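Local coordinates for protein HD superfamily hydrolase (PDB 3CCG) that probably hydrolyses diadenosine tetraphosphate symmetrically to two ADP molecules, as an HD-domain enzyme that binds iron, at residues Val32-Ile37 against Asp130-Gly135; Arg46-Val51 against Lys124-Ala129. All coordinates share one frame; numbering follows the deposited sequence.

In the fold
Both contacts use helix 121-132. Contact 1 sets its C-terminal end and the turn after it against the late part of helix 5-38. Contact 2 sets its middle against helix 42-51, which follows 5-38 in the chain. Their centres lie about 8 Å apart, and they touch where Leu34 CD1 packs 3.6 Å from Ile128 CG2. Contact 2 is core: all three touching residues are buried, and an isoleucine packs on an alanine methyl and a glycine backbone. Contact 1 lies further out: Leu34 and Ile132 are buried, Arg33 sits at the exposed edge with a bridging water. Segment 130-135 holds the iron ligand Asp130; in contact 2 Ile126 lies about 4 Å from ligand His52, side chain to side chain.

Contact 1: Val32-Ile37 against Asp130-Gly135; sequences VRLAGI and DYIEPG. With FE (Fe (III) ion), chain C.
Leu34 and Ile132 face each other across a wide gap between backbones, their CA atoms 10.7 Å apart, and side chains and one water span it. This is the all-helical HD domain, where the end of helix 121-132 comes up against helix 5-38. Leu34 and Ile132 reach toward each other tip to tip, with Leu34 CD1 4.0 Å from Ile132 CD1. The Ile132 chain gets there with CG1 between the backbone N and the carbonyl carbon (chi1 67°) and then runs out extended. The Arg33 chain bends at chi3 (61°), and Ile132 CD1 then lies at the guanidinium edge, near its plane. Arg33 NH2 donates to water 1 at 3.1 Å, and that water donates to Ile132 O at 2.7 Å. Arg33 NH1 forms a salt bridge with Asp149, so each terminal nitrogen has a partner. Asp130 OD1 binds one iron(III) ion at 2.2 Å, with His23, His52 and Asp53 as co-ligands. Just after the helix, Glu133 OE2 is hydrogen-bonded to His23 ND1. Gly135 N donates to Glu133 OE1 at 2.8 Å, from 58° above the carboxylate plane.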
# COMPACT_ATOMS: atom_id res chain seq x y z
N VAL A 32 1.39 -9.61 28.31
CA VAL A 32 2.27 -9.84 29.46
C VAL A 32 3.18 -11.03 29.20
O VAL A 32 4.37 -10.97 29.51
CB VAL A 32 1.43 -9.98 30.74
CG1 VAL A 32 2.29 -10.51 31.94
CG2 VAL A 32 0.81 -8.65 31.11
N ARG A 33 2.61 -12.09 28.63
CA ARG A 33 3.39 -13.30 28.33
C ARG A 33 4.54 -12.97 27.34
O ARG A 33 5.73 -13.29 27.53
CB ARG A 33 2.49 -14.40 27.80
CG ARG A 33 3.20 -15.73 27.53
CD ARG A 33 2.28 -16.79 27.03
NE ARG A 33 1.63 -16.44 25.77
CZ ARG A 33 2.21 -16.54 24.59
NH1 ARG A 33 3.47 -16.93 24.49
NH2 ARG A 33 1.53 -16.20 23.50
N LEU A 34 4.19 -12.22 26.29
CA LEU A 34 5.18 -11.88 25.29
C LEU A 34 6.23 -10.94 25.85
O LEU A 34 7.40 -10.95 25.47
CB LEU A 34 4.50 -11.30 24.03
CG LEU A 34 3.66 -12.23 23.19
CD1 LEU A 34 2.89 -11.44 22.12
CD2 LEU A 34 4.52 -13.32 22.51
N ALA A 35 5.81 -10.07 26.75
CA ALA A 35 6.72 -9.16 27.40
C ALA A 35 7.80 -9.89 28.18
O ALA A 35 8.93 -9.45 28.25
CB ALA A 35 5.96 -8.20 28.34
N GLY A 36 7.37 -10.99 28.80
CA GLY A 36 8.31 -11.85 29.52
C GLY A 36 9.32 -12.45 28.56
O GLY A 36 10.52 -12.45 28.85
N ILE A 37 8.87 -12.96 27.42
CA ILE A 37 9.75 -13.54 26.41
C ILE A 37 10.76 -12.53 25.85
O ILE A 37 11.96 -12.85 25.68
CB ILE A 37 8.96 -14.12 25.24
CG1 ILE A 37 8.16 -15.35 25.70
CG2 ILE A 37 9.88 -14.47 24.02
CD1 ILE A 37 7.09 -15.85 24.73
N ASP A 130 -3.29 -9.11 19.76
CA ASP A 130 -4.68 -9.09 19.34
C ASP A 130 -5.06 -10.33 18.47
O ASP A 130 -6.14 -10.89 18.60
CB ASP A 130 -4.92 -7.79 18.58
CG ASP A 130 -6.38 -7.51 18.37
OD1 ASP A 130 -7.14 -7.72 19.31
OD2 ASP A 130 -6.74 -7.03 17.29
N TYR A 131 -4.13 -10.74 17.62
CA TYR A 131 -4.27 -11.90 16.73
C TYR A 131 -4.10 -13.27 17.39
O TYR A 131 -4.71 -14.23 16.98
CB TYR A 131 -3.26 -11.80 15.57
CG TYR A 131 -3.62 -10.75 14.57
CD1 TYR A 131 -3.24 -9.42 14.73
CD2 TYR A 131 -4.40 -11.07 13.47
CE1 TYR A 131 -3.62 -8.45 13.81
CE2 TYR A 131 -4.79 -10.11 12.57
CZ TYR A 131 -4.40 -8.81 12.73
OH TYR A 131 -4.81 -7.86 11.79
N ILE A 132 -3.25 -13.35 18.40
CA ILE A 132 -2.91 -14.66 18.94
C ILE A 132 -3.45 -14.97 20.36
O ILE A 132 -3.12 -16.03 20.92
CB ILE A 132 -1.36 -14.85 18.91
CG1 ILE A 132 -0.65 -13.89 19.86
CG2 ILE A 132 -0.80 -14.72 17.46
CD1 ILE A 132 0.79 -14.19 20.17
N GLU A 133 -4.22 -14.04 20.95
CA GLU A 133 -4.79 -14.23 22.29
C GLU A 133 -5.61 -15.51 22.25
O GLU A 133 -6.17 -15.87 21.21
CB GLU A 133 -5.54 -13.00 22.81
CG GLU A 133 -6.73 -12.59 22.00
CD GLU A 133 -8.03 -13.13 22.55
OE1 GLU A 133 -7.97 -13.94 23.52
OE2 GLU A 133 -9.11 -12.72 22.00
N PRO A 134 -5.64 -16.22 23.37
CA PRO A 134 -6.16 -17.59 23.44
C PRO A 134 -7.58 -17.77 22.97
O PRO A 134 -7.94 -18.87 22.55
CB PRO A 134 -6.07 -17.93 24.94
CG PRO A 134 -5.10 -16.99 25.49
CD PRO A 134 -5.06 -15.77 24.65
N GLY A 135 -8.36 -16.72 23.06
CA GLY A 135 -9.74 -16.75 22.66
C GLY A 135 -9.91 -16.71 21.16
O GLY A 135 -11.02 -16.83 20.66
FE FE C . -8.59 -6.17 19.70
O HOH W 1 -1.45 -16.58 22.94
O HOH W 2 -7.88 -4.94 18.73

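Contact 2: Arg46-Val51 against Lys124-Ala129; sequences RIAGLV and KIIYIA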
# COMPACT_ATOMS: atom_id res chain seq x y z
N ARG A 46 0.73 -4.97 30.19
CA ARG A 46 -0.59 -5.21 30.82
C ARG A 46 -1.59 -4.06 30.57
O ARG A 46 -2.76 -4.29 30.25
CB ARG A 46 -0.44 -5.46 32.34
CG ARG A 46 -1.77 -5.77 33.11
CD ARG A 46 -1.61 -5.80 34.65
NE ARG A 46 -0.42 -6.58 34.98
CZ ARG A 46 -0.37 -7.90 34.94
NH1 ARG A 46 -1.46 -8.59 34.64
NH2 ARG A 46 0.75 -8.54 35.22
N ILE A 47 -1.16 -2.82 30.77
CA ILE A 47 -2.12 -1.70 30.61
C ILE A 47 -2.44 -1.48 29.13
O ILE A 47 -3.59 -1.29 28.78
CB ILE A 47 -1.64 -0.41 31.25
CG1 ILE A 47 -1.43 -0.59 32.75
CG2 ILE A 47 -2.64 0.79 31.04
CD1 ILE A 47 -0.52 0.50 33.31
N ALA A 48 -1.44 -1.50 28.27
CA ALA A 48 -1.73 -1.30 26.87
C ALA A 48 -2.63 -2.41 26.36
O ALA A 48 -3.57 -2.16 25.61
CB ALA A 48 -0.41 -1.25 26.08
N GLY A 49 -2.37 -3.66 26.73
CA GLY A 49 -3.20 -4.75 26.27
C GLY A 49 -4.63 -4.66 26.82
O GLY A 49 -5.63 -4.89 26.13
N LEU A 50 -4.74 -4.29 28.09
CA LEU A 50 -6.04 -4.16 28.70
C LEU A 50 -6.92 -3.10 28.01
O LEU A 50 -8.10 -3.36 27.77
CB LEU A 50 -5.92 -3.84 30.19
CG LEU A 50 -7.23 -3.70 30.99
CD1 LEU A 50 -8.07 -4.98 30.93
CD2 LEU A 50 -6.90 -3.29 32.42
N VAL A 51 -6.34 -1.94 27.71
CA VAL A 51 -7.14 -0.81 27.24
C VAL A 51 -7.11 -0.57 25.74
O VAL A 51 -7.81 0.31 25.24
CB VAL A 51 -6.76 0.48 27.97
CG1 VAL A 51 -6.74 0.26 29.51
CG2 VAL A 51 -5.44 0.99 27.52
N LYS A 124 4.68 -3.70 18.82
CA LYS A 124 4.64 -4.97 18.15
C LYS A 124 3.87 -6.04 18.97
O LYS A 124 3.10 -6.83 18.46
CB LYS A 124 6.02 -5.49 17.80
CG LYS A 124 6.81 -4.56 16.90
CD LYS A 124 8.18 -5.12 16.58
CE LYS A 124 8.93 -4.20 15.63
NZ LYS A 124 10.36 -4.66 15.42
N ILE A 125 4.20 -6.08 20.27
CA ILE A 125 3.57 -7.02 21.20
C ILE A 125 2.03 -6.83 21.22
O ILE A 125 1.25 -7.81 21.16
CB ILE A 125 4.19 -6.87 22.60
CG1 ILE A 125 5.61 -7.44 22.60
CG2 ILE A 125 3.33 -7.59 23.61
CD1 ILE A 125 6.39 -7.29 23.93
N ILE A 126 1.58 -5.56 21.26
CA ILE A 126 0.14 -5.28 21.39
C ILE A 126 -0.54 -5.63 20.06
O ILE A 126 -1.58 -6.31 20.01
CB ILE A 126 -0.16 -3.85 21.84
CG1 ILE A 126 0.46 -3.62 23.25
CG2 ILE A 126 -1.65 -3.57 21.81
CD1 ILE A 126 0.13 -4.69 24.31
N TYR A 127 0.10 -5.24 18.97
CA TYR A 127 -0.43 -5.57 17.65
C TYR A 127 -0.64 -7.09 17.46
O TYR A 127 -1.71 -7.56 17.06
CB TYR A 127 0.47 -4.97 16.55
CG TYR A 127 0.07 -5.40 15.15
CD1 TYR A 127 0.46 -6.64 14.69
CD2 TYR A 127 -0.79 -4.65 14.36
CE1 TYR A 127 0.09 -7.10 13.48
CE2 TYR A 127 -1.20 -5.12 13.12
CZ TYR A 127 -0.77 -6.37 12.71
OH TYR A 127 -1.08 -6.92 11.46
N ILE A 128 0.39 -7.87 17.78
CA ILE A 128 0.29 -9.30 17.54
C ILE A 128 -0.58 -10.02 18.58
O ILE A 128 -1.28 -10.99 18.26
CB ILE A 128 1.70 -9.94 17.41
CG1 ILE A 128 1.61 -11.19 16.52
CG2 ILE A 128 2.32 -10.20 18.75
CD1 ILE A 128 1.38 -10.86 15.00
N ALA A 129 -0.58 -9.48 19.79
CA ALA A 129 -1.39 -10.08 20.87
C ALA A 129 -2.84 -10.12 20.50
O ALA A 129 -3.53 -11.10 20.80
CB ALA A 129 -1.21 -9.31 22.20
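Two torsions of Ile126 bring its longer branch against Ala48 and Gly49. CG1 stands anti to the carbonyl carbon and beside the backbone N (chi1 -62°), and chi2 of -50° folds CD1 round instead of letting it run out straight. The folded branch then lies along the surface of helix 42-51. CG1 of Ile126 rests 3.8 Å from Ala48 CB. CD1 of Ile126 touches the same methyl and also reaches the glycine backbone, 3.6 Å from Gly49 N and 3.9 Å from Gly49 CA. Gly49 has no side chain, so its main chain itself forms the surface that CD1 meets. The methyl lies against these main-chain atoms without a polar bond. The two helices come close here, with Gly49 CA and Ile126 CA 5.9 Å apart.

In the HD domain these helices stand next to the metal centre. Helix 42-51 leads directly into the His52-Asp53 pair that gives the domain its name, and helix 121-132 carries the later ligand Asp130. The side chain of Ile126 comes about 4 Å from those of His52 and His112, nearest atoms, and about 8 Å from an iron. Its CG2, anti to the backbone N, is the branch nearer the metal. Gly49 O accepts a hydrogen bond from His52 ND1, a second-shell bond consistent with fixing the ring so that its NE2 faces the iron.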